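PDB 7DNP: secretion activator protein, hypothetical from Brucella abortus bv. 1 str. 9-941, which is a muramidase-type autolysin of the type IV secretion system that probably cleaves the glycan strands of peptidoglycan. Local coordinates for residues P79-S93 / A127-W141. Sequence-based numbering, arbitrary orientation.
Sequences PAGVDHATLDFAIHS and ADRIINELCDARLAW. With H9U ((2R)-2-[[(2S)-2-[[(2R)-2-[(2R,3S,4R,5R,6S)-5-acetamido-3-[(2S,3R,4R,5S,6R)-3-acetamido-6-(hydroxymethyl)-4,5-bis(oxidanyl)oxan-2-yl]oxy-2-(hydroxymethyl)-6-oxidanyl-oxan-4-yl]oxypropanoyl]amino]propanoyl]amino]pentanedioic acid), chain B.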
# COMPACT_ATOMS: atom_id res chain seq x y z
N PRO A 79 -10.14 1.03 10.27
CA PRO A 79 -11.51 1.06 9.76
C PRO A 79 -11.56 0.64 8.30
O PRO A 79 -10.59 0.80 7.55
CB PRO A 79 -11.92 2.53 9.92
CG PRO A 79 -10.97 3.10 10.91
CD PRO A 79 -9.68 2.34 10.74
N ALA A 80 -12.70 0.07 7.90
CA ALA A 80 -12.91 -0.27 6.51
C ALA A 80 -12.72 0.97 5.63
O ALA A 80 -13.13 2.07 5.99
CB ALA A 80 -14.31 -0.85 6.31
N GLY A 81 -12.08 0.77 4.49
CA GLY A 81 -11.72 1.88 3.62
C GLY A 81 -10.39 2.52 3.95
O GLY A 81 -9.53 2.68 3.08
N VAL A 82 -10.22 2.93 5.21
CA VAL A 82 -8.91 3.38 5.67
C VAL A 82 -7.87 2.28 5.46
O VAL A 82 -6.74 2.55 5.05
CB VAL A 82 -8.97 3.80 7.15
CG1 VAL A 82 -7.57 4.11 7.67
CG2 VAL A 82 -9.89 5.01 7.33
N ASP A 83 -8.25 1.03 5.74
CA ASP A 83 -7.34 -0.09 5.54
C ASP A 83 -6.85 -0.16 4.10
O ASP A 83 -5.65 -0.27 3.84
CB ASP A 83 -8.01 -1.41 5.96
CG ASP A 83 -9.43 -1.57 5.40
OD1 ASP A 83 -9.85 -0.78 4.54
OD2 ASP A 83 -10.12 -2.51 5.84
N HIS A 84 -7.77 -0.04 3.13
CA HIS A 84 -7.39 -0.17 1.73
C HIS A 84 -6.50 0.99 1.28
O HIS A 84 -5.51 0.78 0.58
CB HIS A 84 -8.63 -0.25 0.84
CG HIS A 84 -8.32 -0.34 -0.62
ND1 HIS A 84 -7.76 -1.46 -1.20
CD2 HIS A 84 -8.49 0.56 -1.62
CE1 HIS A 84 -7.59 -1.25 -2.49
NE2 HIS A 84 -8.03 -0.04 -2.78
N ALA A 85 -6.86 2.21 1.67
CA ALA A 85 -6.04 3.37 1.31
C ALA A 85 -4.62 3.23 1.86
O ALA A 85 -3.65 3.58 1.19
CB ALA A 85 -6.68 4.65 1.83
N THR A 86 -4.50 2.74 3.09
CA THR A 86 -3.18 2.58 3.70
C THR A 86 -2.42 1.43 3.07
O THR A 86 -1.20 1.53 2.87
CB THR A 86 -3.35 2.38 5.21
OG1 THR A 86 -4.11 3.48 5.74
CG2 THR A 86 -1.99 2.32 5.90
N LEU A 87 -3.11 0.34 2.74
CA LEU A 87 -2.46 -0.81 2.11
C LEU A 87 -1.85 -0.44 0.76
O LEU A 87 -0.70 -0.80 0.48
CB LEU A 87 -3.46 -1.95 1.94
CG LEU A 87 -3.01 -3.14 1.08
CD1 LEU A 87 -1.85 -3.87 1.73
CD2 LEU A 87 -4.18 -4.08 0.82
N ASP A 88 -2.60 0.26 -0.09
CA ASP A 88 -2.05 0.58 -1.40
C ASP A 88 -0.85 1.51 -1.30
O ASP A 88 0.16 1.31 -1.99
CB ASP A 88 -3.10 1.19 -2.32
CG ASP A 88 -2.59 1.34 -3.74
OD1 ASP A 88 -2.55 0.33 -4.46
OD2 ASP A 88 -2.17 2.46 -4.11
N PHE A 89 -0.94 2.53 -0.44
CA PHE A 89 0.21 3.38 -0.15
C PHE A 89 1.39 2.54 0.33
O PHE A 89 2.53 2.73 -0.12
CB PHE A 89 -0.20 4.44 0.88
CG PHE A 89 0.70 5.66 0.95
CD1 PHE A 89 1.92 5.70 0.30
CD2 PHE A 89 0.30 6.77 1.69
CE1 PHE A 89 2.73 6.83 0.38
CE2 PHE A 89 1.10 7.89 1.77
CZ PHE A 89 2.33 7.92 1.12
N ALA A 90 1.12 1.58 1.22
CA ALA A 90 2.18 0.70 1.71
C ALA A 90 2.79 -0.12 0.59
O ALA A 90 4.00 -0.33 0.56
CB ALA A 90 1.63 -0.21 2.81
N ILE A 91 1.96 -0.61 -0.33
CA ILE A 91 2.49 -1.41 -1.44
C ILE A 91 3.40 -0.57 -2.31
O ILE A 91 4.48 -1.01 -2.73
CB ILE A 91 1.35 -2.04 -2.25
CG1 ILE A 91 0.66 -3.14 -1.45
CG2 ILE A 91 1.87 -2.57 -3.59
CD1 ILE A 91 -0.62 -3.65 -2.09
N HIS A 92 3.01 0.68 -2.55
CA HIS A 92 3.71 1.56 -3.48
C HIS A 92 4.97 2.16 -2.87
O HIS A 92 5.97 2.34 -3.59
CB HIS A 92 2.76 2.68 -3.92
CG HIS A 92 3.18 3.37 -5.18
ND1 HIS A 92 2.96 4.72 -5.38
CD2 HIS A 92 3.78 2.91 -6.30
CE1 HIS A 92 3.40 5.06 -6.58
NE2 HIS A 92 3.91 3.98 -7.15
N SER A 93 4.97 2.46 -1.57
CA SER A 93 6.03 3.23 -0.95
C SER A 93 6.54 2.62 0.34
O SER A 93 7.37 3.24 1.02
CB SER A 93 5.56 4.67 -0.68
OG SER A 93 5.05 5.28 -1.85
N ALA A 127 -14.01 8.11 8.90
CA ALA A 127 -13.19 7.24 8.06
C ALA A 127 -13.00 7.83 6.67
O ALA A 127 -11.89 7.79 6.13
CB ALA A 127 -13.83 5.85 7.97
N ASP A 128 -14.05 8.39 6.07
CA ASP A 128 -13.88 8.95 4.74
C ASP A 128 -13.04 10.22 4.77
O ASP A 128 -12.35 10.53 3.79
CB ASP A 128 -15.25 9.19 4.08
CG ASP A 128 -16.15 10.13 4.88
OD1 ASP A 128 -15.65 10.88 5.75
OD2 ASP A 128 -17.37 10.12 4.62
N ARG A 129 -13.05 10.95 5.89
CA ARG A 129 -12.14 12.08 6.04
C ARG A 129 -10.69 11.61 6.10
O ARG A 129 -9.82 12.20 5.45
CB ARG A 129 -12.50 12.88 7.30
CG ARG A 129 -11.46 13.92 7.67
CD ARG A 129 -11.94 14.82 8.80
NE ARG A 129 -12.55 16.05 8.30
CZ ARG A 129 -13.85 16.18 8.04
NH1 ARG A 129 -14.68 15.17 8.23
NH2 ARG A 129 -14.31 17.34 7.59
N ILE A 130 -10.42 10.55 6.86
CA ILE A 130 -9.07 9.98 6.89
C ILE A 130 -8.65 9.56 5.49
O ILE A 130 -7.52 9.84 5.05
CB ILE A 130 -9.01 8.80 7.88
CG1 ILE A 130 -9.26 9.28 9.31
CG2 ILE A 130 -7.67 8.08 7.77
CD1 ILE A 130 -9.08 8.20 10.35
N ILE A 131 -9.55 8.89 4.76
CA ILE A 131 -9.22 8.40 3.42
C ILE A 131 -8.85 9.56 2.51
O ILE A 131 -7.84 9.50 1.79
CB ILE A 131 -10.40 7.59 2.84
CG1 ILE A 131 -10.57 6.28 3.61
CG2 ILE A 131 -10.17 7.33 1.36
CD1 ILE A 131 -11.91 5.60 3.36
N ASN A 132 -9.66 10.62 2.51
CA ASN A 132 -9.40 11.75 1.62
C ASN A 132 -8.11 12.46 2.01
O ASN A 132 -7.31 12.83 1.13
CB ASN A 132 -10.57 12.73 1.63
CG ASN A 132 -11.72 12.25 0.76
OD1 ASN A 132 -11.53 11.90 -0.40
ND2 ASN A 132 -12.92 12.23 1.32
N GLU A 133 -7.89 12.67 3.31
CA GLU A 133 -6.70 13.41 3.73
C GLU A 133 -5.43 12.59 3.52
O GLU A 133 -4.38 13.17 3.21
CB GLU A 133 -6.83 13.82 5.19
CG GLU A 133 -7.73 15.03 5.37
CD GLU A 133 -7.94 15.41 6.81
OE1 GLU A 133 -7.02 15.16 7.63
OE2 GLU A 133 -9.01 15.96 7.13
N LEU A 134 -5.50 11.27 3.67
CA LEU A 134 -4.33 10.43 3.42
C LEU A 134 -3.98 10.40 1.94
O LEU A 134 -2.80 10.48 1.57
CB LEU A 134 -4.56 9.02 3.95
CG LEU A 134 -3.43 8.00 3.71
CD1 LEU A 134 -2.16 8.39 4.46
CD2 LEU A 134 -3.88 6.60 4.10
N CYS A 135 -4.99 10.29 1.07
CA CYS A 135 -4.71 10.28 -0.36
C CYS A 135 -4.17 11.63 -0.83
O CYS A 135 -3.30 11.69 -1.70
CB CYS A 135 -5.96 9.87 -1.13
SG CYS A 135 -6.42 8.12 -0.88
N ASP A 136 -4.67 12.73 -0.25
CA ASP A 136 -4.12 14.05 -0.56
C ASP A 136 -2.67 14.15 -0.09
O ASP A 136 -1.80 14.63 -0.82
CB ASP A 136 -4.95 15.16 0.10
CG ASP A 136 -6.30 15.37 -0.55
OD1 ASP A 136 -6.56 14.83 -1.65
OD2 ASP A 136 -7.11 16.09 0.06
N ALA A 137 -2.41 13.74 1.16
CA ALA A 137 -1.05 13.78 1.69
C ALA A 137 -0.11 12.89 0.89
O ALA A 137 1.08 13.19 0.77
CB ALA A 137 -1.07 13.36 3.16
N ARG A 138 -0.63 11.79 0.33
CA ARG A 138 0.19 10.93 -0.52
C ARG A 138 0.58 11.65 -1.80
O ARG A 138 1.74 11.60 -2.23
CB ARG A 138 -0.57 9.64 -0.82
CG ARG A 138 0.15 8.67 -1.73
CD ARG A 138 -0.71 7.43 -1.94
NE ARG A 138 -0.07 6.43 -2.79
CZ ARG A 138 -0.66 5.30 -3.17
NH1 ARG A 138 -1.89 5.03 -2.78
NH2 ARG A 138 -0.01 4.46 -3.96
N LEU A 139 -0.39 12.32 -2.44
CA LEU A 139 -0.11 13.07 -3.66
C LEU A 139 0.90 14.18 -3.40
O LEU A 139 1.83 14.39 -4.20
CB LEU A 139 -1.40 13.66 -4.22
CG LEU A 139 -2.24 12.73 -5.10
CD1 LEU A 139 -3.65 13.29 -5.26
CD2 LEU A 139 -1.57 12.54 -6.45
N ALA A 140 0.74 14.91 -2.30
CA ALA A 140 1.67 15.98 -1.97
C ALA A 140 3.08 15.43 -1.73
O ALA A 140 4.07 16.07 -2.10
CB ALA A 140 1.18 16.74 -0.74
N TRP A 141 3.18 14.25 -1.12
CA TRP A 141 4.49 13.67 -0.87
C TRP A 141 5.13 13.16 -2.16
O TRP A 141 6.34 13.33 -2.36
CB TRP A 141 4.39 12.55 0.16
CG TRP A 141 5.68 11.83 0.40
CD1 TRP A 141 6.73 12.27 1.17
CD2 TRP A 141 6.07 10.56 -0.13
NE1 TRP A 141 7.75 11.34 1.14
CE2 TRP A 141 7.37 10.29 0.36
CE3 TRP A 141 5.45 9.63 -0.96
CZ2 TRP A 141 8.05 9.12 0.03
CZ3 TRP A 141 6.13 8.47 -1.29
CH2 TRP A 141 7.42 8.22 -0.79
C22 H9U B . 6.79 -0.38 -6.16
C24 H9U B . 6.71 1.04 -8.16
C26 H9U B . 5.92 -1.41 -6.90
C28 H9U B . 5.94 -0.05 -8.92
C23 H9U B . 7.57 0.47 -7.10
C25 H9U B . 7.67 -0.64 -3.98
C27 H9U B . 7.80 -1.83 -3.00
C29 H9U B . 7.92 -1.34 -1.60
C30 H9U B . 8.99 -0.34 -1.44
C31 H9U B . 8.74 0.84 -2.40
C32 H9U B . 9.31 2.20 -6.73
C33 H9U B . 4.93 -2.02 -5.96
C34 H9U B . 9.78 1.90 -2.22
C35 H9U B . 7.08 3.16 -9.49
C36 H9U B . 9.15 3.67 -6.34
C37 H9U B . 6.55 -4.11 -3.34
C38 H9U B . 10.56 1.62 -6.10
C39 H9U B . 7.75 5.44 -5.20
C40 H9U B . 7.86 3.97 -10.53
C41 H9U B . 5.20 -4.81 -3.38
C42 H9U B . 8.49 5.62 -3.88
C43 H9U B . 10.67 6.16 -2.68
C44 H9U B . 6.28 5.72 -5.00
C45 H9U B . 11.44 4.88 -2.39
C46 H9U B . 11.68 7.29 -2.85
C47 H9U B . 12.00 7.95 -1.51
C48 H9U B . 12.97 9.11 -1.68
N18 H9U B . 7.49 1.82 -9.17
N19 H9U B . 6.57 -2.67 -3.08
N20 H9U B . 7.94 4.06 -5.60
N21 H9U B . 9.91 5.99 -3.91
O01 H9U B . 7.71 -1.08 -5.30
O02 H9U B . 5.13 -0.84 -8.00
O03 H9U B . 8.73 0.35 -3.78
O04 H9U B . 8.15 1.55 -6.27
O05 H9U B . 6.84 -0.89 -9.54
O06 H9U B . 8.16 -2.48 -0.68
O07 H9U B . 9.01 0.15 -0.09
O08 H9U B . 4.09 -2.85 -6.72
O09 H9U B . 11.04 1.37 -2.51
O10 H9U B . 6.14 3.65 -8.95
O11 H9U B . 9.96 4.47 -6.64
O12 H9U B . 7.55 -4.73 -3.50
O13 H9U B . 7.91 5.46 -2.86
O14 H9U B . 11.61 4.51 -1.19
O15 H9U B . 11.90 4.19 -3.34
O16 H9U B . 13.38 9.42 -2.84
O17 H9U B . 13.36 9.76 -0.67
O HOH W 1 -3.61 6.02 -0.45
O HOH W 2 2.56 6.11 -3.24
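Arg138 lays its aliphatic chain over one face of the Phe89 ring, a CH-pi contact, where two nearly parallel helices pack at 18°: 82-93 of the GH108 (lysozyme-clan) region and 127-141 of the predicted peptidoglycan-binding region, a worked example of an apolar helix interface that turns polar as it nears a ligand. The tight part lies near the helix starts. Val82 sets CG2 against Ile130 CG2 at 3.8 Å, and the tip of Ile131, CD1, packs on the backbone of Gly81, the N-cap residue of helix 82-93, 3.5 Å from its C. Leu134 sends CD2 over Thr86 OG1, while its CD1 meets the rim of Phe89. Farther along, Arg138 runs fully extended, its CG anti to the backbone N (chi1 178°), which lays CG 3.6 Å from the Phe89 ring centroid and carries the guanidinium past the ring above Phe89 CA. At its end, NH1 and NH2 both grip Asp88 OD2, each at 2.9 Å, with the guanidinium and carboxylate planes 46° apart; Arg158 of helix 148-170 forms a second salt bridge to that oxygen. The looser side, toward the peptidoglycan fragment H9U, is bridged by water: Arg138 NE donates to one that also bonds His92 ND1 and Ser93 OG. Trp141 turns its ring edge to H9U O13, and on the facing helix His92 NE2 donates to H9U O10 at 2.9 Å.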